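Local coordinates for Sel1 repeat family protein (Pseudomonas aeruginosa, PDB 6LCH) that serves as an immunity protein against the type VI secretion effector PldB, probably by binding it directly, at residues L187-Q191 with F204-F209; A218-A222 with P256-T260. All coordinates share one frame; numbering follows the deposited sequence.

Contact 1: L187-Q191 with F204-F209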
loop_
_atom_site.group_PDB
_atom_site.type_symbol
_atom_site.label_atom_id
_atom_site.label_comp_id
_atom_site.label_asym_id
_atom_site.label_seq_id
_atom_site.Cartn_x
_atom_site.Cartn_y
_atom_site.Cartn_z
ATOM N N LEU A 187 -6.948 13.448 10.657
ATOM C CA LEU A 187 -6.303 14.286 9.653
ATOM C C LEU A 187 -4.786 14.167 9.711
ATOM O O LEU A 187 -4.119 14.258 8.675
ATOM C CB LEU A 187 -6.735 15.741 9.842
ATOM C CG LEU A 187 -6.708 16.663 8.622
ATOM C CD1 LEU A 187 -7.655 16.169 7.536
ATOM C CD2 LEU A 187 -7.063 18.082 9.033
ATOM N N VAL A 188 -4.224 13.976 10.907
ATOM C CA VAL A 188 -2.779 13.794 11.031
ATOM C C VAL A 188 -2.336 12.559 10.258
ATOM O O VAL A 188 -1.335 12.581 9.531
ATOM C CB VAL A 188 -2.373 13.705 12.513
ATOM C CG1 VAL A 188 -0.946 13.167 12.648
ATOM C CG2 VAL A 188 -2.501 15.064 13.182
ATOM N N TYR A 189 -3.096 11.469 10.383
ATOM C CA TYR A 189 -2.700 10.204 9.777
ATOM C C TYR A 189 -2.985 10.162 8.280
ATOM O O TYR A 189 -2.234 9.534 7.524
ATOM C CB TYR A 189 -3.398 9.053 10.492
ATOM C CG TYR A 189 -2.624 8.574 11.692
ATOM C CD1 TYR A 189 -3.197 8.543 12.954
ATOM C CD2 TYR A 189 -1.303 8.174 11.560
ATOM C CE1 TYR A 189 -2.473 8.102 14.053
ATOM C CE2 TYR A 189 -0.576 7.740 12.642
ATOM C CZ TYR A 189 -1.163 7.701 13.883
ATOM O OH TYR A 189 -0.423 7.260 14.948
ATOM N N TYR A 190 -4.075 10.792 7.835
ATOM C CA TYR A 190 -4.288 10.935 6.399
ATOM C C TYR A 190 -3.138 11.703 5.760
ATOM O O TYR A 190 -2.695 11.371 4.654
ATOM C CB TYR A 190 -5.611 11.646 6.117
ATOM C CG TYR A 190 -6.859 10.798 6.260
ATOM C CD1 TYR A 190 -7.067 9.677 5.463
ATOM C CD2 TYR A 190 -7.840 11.136 7.179
ATOM C CE1 TYR A 190 -8.221 8.912 5.591
ATOM C CE2 TYR A 190 -8.987 10.379 7.317
ATOM C CZ TYR A 190 -9.178 9.275 6.522
ATOM O OH TYR A 190 -10.329 8.534 6.675
ATOM N N GLN A 191 -2.638 12.733 6.448
ATOM C CA GLN A 191 -1.536 13.518 5.904
ATOM C C GLN A 191 -0.258 12.693 5.834
ATOM O O GLN A 191 0.451 12.716 4.821
ATOM C CB GLN A 191 -1.318 14.781 6.738
ATOM C CG GLN A 191 -0.481 15.832 6.014
ATOM C CD GLN A 191 0.039 16.920 6.932
ATOM O OE1 GLN A 191 0.176 16.720 8.137
ATOM N NE2 GLN A 191 0.335 18.083 6.361
ATOM N N PHE A 204 -8.557 12.448 -0.633
ATOM C CA PHE A 204 -9.463 12.685 0.486
ATOM C C PHE A 204 -9.199 14.037 1.133
ATOM O O PHE A 204 -10.141 14.745 1.508
ATOM C CB PHE A 204 -9.356 11.578 1.530
ATOM C CG PHE A 204 -10.247 11.798 2.718
ATOM C CD1 PHE A 204 -11.624 11.717 2.591
ATOM C CD2 PHE A 204 -9.713 12.109 3.957
ATOM C CE1 PHE A 204 -12.451 11.926 3.682
ATOM C CE2 PHE A 204 -10.533 12.318 5.049
ATOM C CZ PHE A 204 -11.904 12.228 4.911
ATOM N N LEU A 205 -7.928 14.416 1.270
ATOM C CA LEU A 205 -7.629 15.723 1.841
ATOM C C LEU A 205 -8.016 16.844 0.887
ATOM O O LEU A 205 -8.345 17.949 1.335
ATOM C CB LEU A 205 -6.148 15.806 2.215
ATOM C CG LEU A 205 -5.807 15.311 3.623
ATOM C CD1 LEU A 205 -6.678 14.124 4.007
ATOM C CD2 LEU A 205 -4.324 14.948 3.732
ATOM N N SER A 206 -7.999 16.575 -0.419
ATOM C CA SER A 206 -8.481 17.554 -1.388
ATOM C C SER A 206 -9.949 17.883 -1.151
ATOM O O SER A 206 -10.347 19.054 -1.170
ATOM C CB SER A 206 -8.275 17.028 -2.806
ATOM O OG SER A 206 -9.220 17.597 -3.690
ATOM N N ARG A 207 -10.775 16.857 -0.937
ATOM C CA ARG A 207 -12.193 17.084 -0.678
ATOM C C ARG A 207 -12.436 17.619 0.726
ATOM O O ARG A 207 -13.384 18.386 0.936
ATOM C CB ARG A 207 -12.975 15.790 -0.895
ATOM C CG ARG A 207 -12.613 15.072 -2.185
ATOM C CD ARG A 207 -13.851 14.565 -2.903
ATOM N NE ARG A 207 -14.907 15.570 -2.969
ATOM C CZ ARG A 207 -16.166 15.361 -2.598
ATOM N NH1 ARG A 207 -16.537 14.177 -2.131
ATOM N NH2 ARG A 207 -17.058 16.338 -2.696
ATOM N N VAL A 208 -11.601 17.226 1.691
ATOM C CA VAL A 208 -11.701 17.770 3.045
ATOM C C VAL A 208 -11.660 19.294 3.003
ATOM O O VAL A 208 -12.493 19.980 3.608
ATOM C CB VAL A 208 -10.578 17.201 3.931
ATOM C CG1 VAL A 208 -10.325 18.105 5.125
ATOM C CG2 VAL A 208 -10.908 15.781 4.376
ATOM N N PHE A 209 -10.700 19.845 2.264
ATOM C CA PHE A 209 -10.534 21.287 2.161
ATOM C C PHE A 209 -11.196 21.861 0.912
ATOM O O PHE A 209 -10.887 22.990 0.516
ATOM C CB PHE A 209 -9.047 21.635 2.216
ATOM C CG PHE A 209 -8.372 21.139 3.463
ATOM C CD1 PHE A 209 -8.714 21.665 4.699
ATOM C CD2 PHE A 209 -7.425 20.128 3.406
ATOM C CE1 PHE A 209 -8.111 21.216 5.851
ATOM C CE2 PHE A 209 -6.819 19.665 4.563
ATOM C CZ PHE A 209 -7.162 20.209 5.787
#
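Tyr190 and Leu205 are the residues where the two backbones come nearest, their CA atoms 7.4 Å apart, on short helical segments that run closer to antiparallel than to parallel (136°) with axes 11.1 Å apart. The contacts between them are apolar, and no hydrogen bond crosses. Tyr190 lays its ring against that of Phe204: Phe204 CD2 sits above the centre of the tyrosine ring, and CE2 comes within 3.4 Å of Tyr190 CE2. The planes are inclined at 44°, so the pair is neither a stack nor edge-to-face. Phe204 reaches this position because its CG stands anti to its own backbone N (chi1 179°), while one methyl of Val208, CG2, rests on a face of the phenylalanine ring. Tyr190 also meets the ring of Tyr170 edge-to-face.

These segments belong to helices 183-195 and 199-208, successive helices joined by a short connection, in keeping with the stacked helical hairpins of a Sel1 (TPR-like) solenoid. Within this interface Leu205 inserts its two methyls between the residues of the other helix: CD1 lies 3.4 Å from Tyr190 CB, and CD2 reaches the backbone of Gln191, 3.8 Å from its CA. Leu187 continues the row towards the end of helix 199-208: its CD1 packs against both Val208 CG1, at 4.1 Å, and Leu205 CD1, while its CD2 lies 3.9 Å from Phe209 CZ. Phe209, the first residue to leave helical geometry, has the CG1 methyl of Val208 over the centre of its ring. The polar end of Gln191 turns to another partner, NE2 donating to the carbonyl oxygen of Tyr253.

Contact 2: A218-A222 with P256-T260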
loop_
_atom_site.group_PDB
_atom_site.type_symbol
_atom_site.label_atom_id
_atom_site.label_comp_id
_atom_site.label_asym_id
_atom_site.label_seq_id
_atom_site.Cartn_x
_atom_site.Cartn_y
_atom_site.Cartn_z
ATOM N N ALA A 218 -16.344 16.278 5.098
ATOM C CA ALA A 218 -15.115 17.007 5.361
ATOM C C ALA A 218 -14.779 17.074 6.845
ATOM O O ALA A 218 -13.905 17.854 7.235
ATOM C CB ALA A 218 -15.208 18.421 4.781
ATOM N N MET A 219 -15.432 16.262 7.675
ATOM C CA MET A 219 -15.259 16.283 9.126
ATOM C C MET A 219 -15.462 17.681 9.704
ATOM O O MET A 219 -14.903 18.012 10.756
ATOM C CB MET A 219 -13.889 15.720 9.527
ATOM C CG MET A 219 -13.530 14.433 8.786
ATOM S SD MET A 219 -12.128 13.528 9.468
ATOM C CE MET A 219 -10.739 14.175 8.554
ATOM N N TRP A 220 -16.254 18.504 9.013
ATOM C CA TRP A 220 -16.578 19.865 9.435
ATOM C C TRP A 220 -15.339 20.751 9.507
ATOM O O TRP A 220 -15.291 21.710 10.279
ATOM C CB TRP A 220 -17.336 19.865 10.766
ATOM C CG TRP A 220 -18.698 19.281 10.612
ATOM C CD1 TRP A 220 -19.804 19.906 10.109
ATOM C CD2 TRP A 220 -19.099 17.943 10.922
ATOM N NE1 TRP A 220 -20.875 19.042 10.105
ATOM C CE2 TRP A 220 -20.467 17.830 10.598
ATOM C CE3 TRP A 220 -18.437 16.830 11.452
ATOM C CZ2 TRP A 220 -21.184 16.650 10.785
ATOM C CZ3 TRP A 220 -19.150 15.659 11.638
ATOM C CH2 TRP A 220 -20.509 15.578 11.305
ATOM N N TYR A 221 -14.328 20.436 8.701
ATOM C CA TYR A 221 -13.199 21.335 8.536
ATOM C C TYR A 221 -13.572 22.460 7.579
ATOM O O TYR A 221 -14.324 22.267 6.618
ATOM C CB TYR A 221 -11.977 20.581 8.013
ATOM C CG TYR A 221 -11.153 19.960 9.117
ATOM C CD1 TYR A 221 -11.356 18.641 9.500
ATOM C CD2 TYR A 221 -10.189 20.699 9.785
ATOM C CE1 TYR A 221 -10.615 18.074 10.507
ATOM C CE2 TYR A 221 -9.442 20.140 10.796
ATOM C CZ TYR A 221 -9.663 18.828 11.155
ATOM O OH TYR A 221 -8.920 18.269 12.159
ATOM N N ALA A 222 -13.059 23.649 7.857
ATOM C CA ALA A 222 -13.351 24.768 6.982
ATOM C C ALA A 222 -12.659 24.563 5.637
ATOM O O ALA A 222 -11.506 24.123 5.593
ATOM C CB ALA A 222 -12.907 26.084 7.612
ATOM N N PRO A 256 -4.618 22.681 9.761
ATOM C CA PRO A 256 -5.367 23.717 10.473
ATOM C C PRO A 256 -6.044 23.148 11.704
ATOM O O PRO A 256 -6.248 21.928 11.807
ATOM C CB PRO A 256 -6.403 24.177 9.437
ATOM C CG PRO A 256 -6.579 23.002 8.544
ATOM C CD PRO A 256 -5.218 22.363 8.454
ATOM N N PRO A 257 -6.406 23.993 12.663
ATOM C CA PRO A 257 -7.253 23.531 13.763
ATOM C C PRO A 257 -8.658 23.232 13.266
ATOM O O PRO A 257 -9.061 23.624 12.168
ATOM C CB PRO A 257 -7.244 24.710 14.739
ATOM C CG PRO A 257 -6.990 25.898 13.877
ATOM C CD PRO A 257 -6.065 25.421 12.788
ATOM N N HIS A 258 -9.398 22.507 14.090
ATOM C CA HIS A 258 -10.790 22.169 13.824
ATOM C C HIS A 258 -11.698 23.079 14.633
ATOM O O HIS A 258 -11.412 23.328 15.813
ATOM C CB HIS A 258 -11.065 20.710 14.179
ATOM C CG HIS A 258 -12.380 20.198 13.679
ATOM N ND1 HIS A 258 -13.562 20.392 14.362
ATOM C CD2 HIS A 258 -12.700 19.494 12.568
ATOM C CE1 HIS A 258 -14.552 19.832 13.692
ATOM N NE2 HIS A 258 -14.056 19.280 12.599
ATOM N N PRO A 259 -12.780 23.598 14.045
ATOM C CA PRO A 259 -13.657 24.514 14.796
ATOM C C PRO A 259 -14.216 23.923 16.080
ATOM O O PRO A 259 -14.511 24.676 17.016
ATOM C CB PRO A 259 -14.772 24.829 13.790
ATOM C CG PRO A 259 -14.138 24.629 12.455
ATOM C CD PRO A 259 -13.179 23.483 12.632
ATOM N N THR A 260 -14.375 22.604 16.158
ATOM C CA THR A 260 -14.867 21.954 17.369
ATOM C C THR A 260 -13.840 21.050 18.031
ATOM O O THR A 260 -13.805 20.966 19.261
ATOM C CB THR A 260 -16.127 21.133 17.061
ATOM O OG1 THR A 260 -17.078 21.953 16.371
ATOM C CG2 THR A 260 -16.766 20.630 18.349
HETATM O O HOH W 1 -6.873 19.603 13.384
HETATM O O HOH W 2 -10.845 24.712 9.657
#
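Tyr221 receives the edge of the His258 imidazole on one face, with His258 CD2 3.2 Å above the ring plane over its centre and the two planes at 89°, a T-shaped pair. At the tyrosine edge lie the carbonyl oxygens of Ala218 and Pro256. His258 has Pro259 CD over one face, offset toward the rim, and Met219 O at its edge. The imidazole swings to this place with CG anti to the backbone N (chi1 -168°).

Met219 and Trp220 are the central residues of a type I' turn, closed by Tyr221 N bonding to Ala218 O at 3.0 Å, and the turn presents Met219 O to His258 NE2. That hydrogen bond is modelled as very short, so its exact length is doubtful. Two waters join the loops: one accepts a hydrogen bond from Tyr221 OH (2.7 Å) and donates to Pro256 O, the other accepts from Ala222 N and donates to Pro257 O.

His258 ND1 accepts from Thr260 N at 3.0 Å, tilted 22° from the ring plane, and also from Gln261 N, so it probably carries no proton. This is consistent with a neutral ring protonated at NE2, with which the short bond to Met219 O agrees.

Contact 1 and contact 2 adjoin, their centres about 11 Å apart on the same side of the chain's centre, and contact 2 lies farther out, about 27 Å from that centre against 17 Å for contact 1. Leu187 takes part in both: its CD2 lies 3.4 Å from Tyr221 CZ, and its CD1 3.8 Å from Met219 CE. Val208 O meets Ala218 CB at 3.3 Å, and a further seam runs from Phe209 CE1 to Pro256 CG at 3.6 Å. The loops of 218-222 and 256-260 are thereby seated against the start of helix 183-195 and the end of helix 199-208, so that the apolar core of contact 1 passes into the more polar, water-bridged contact 2.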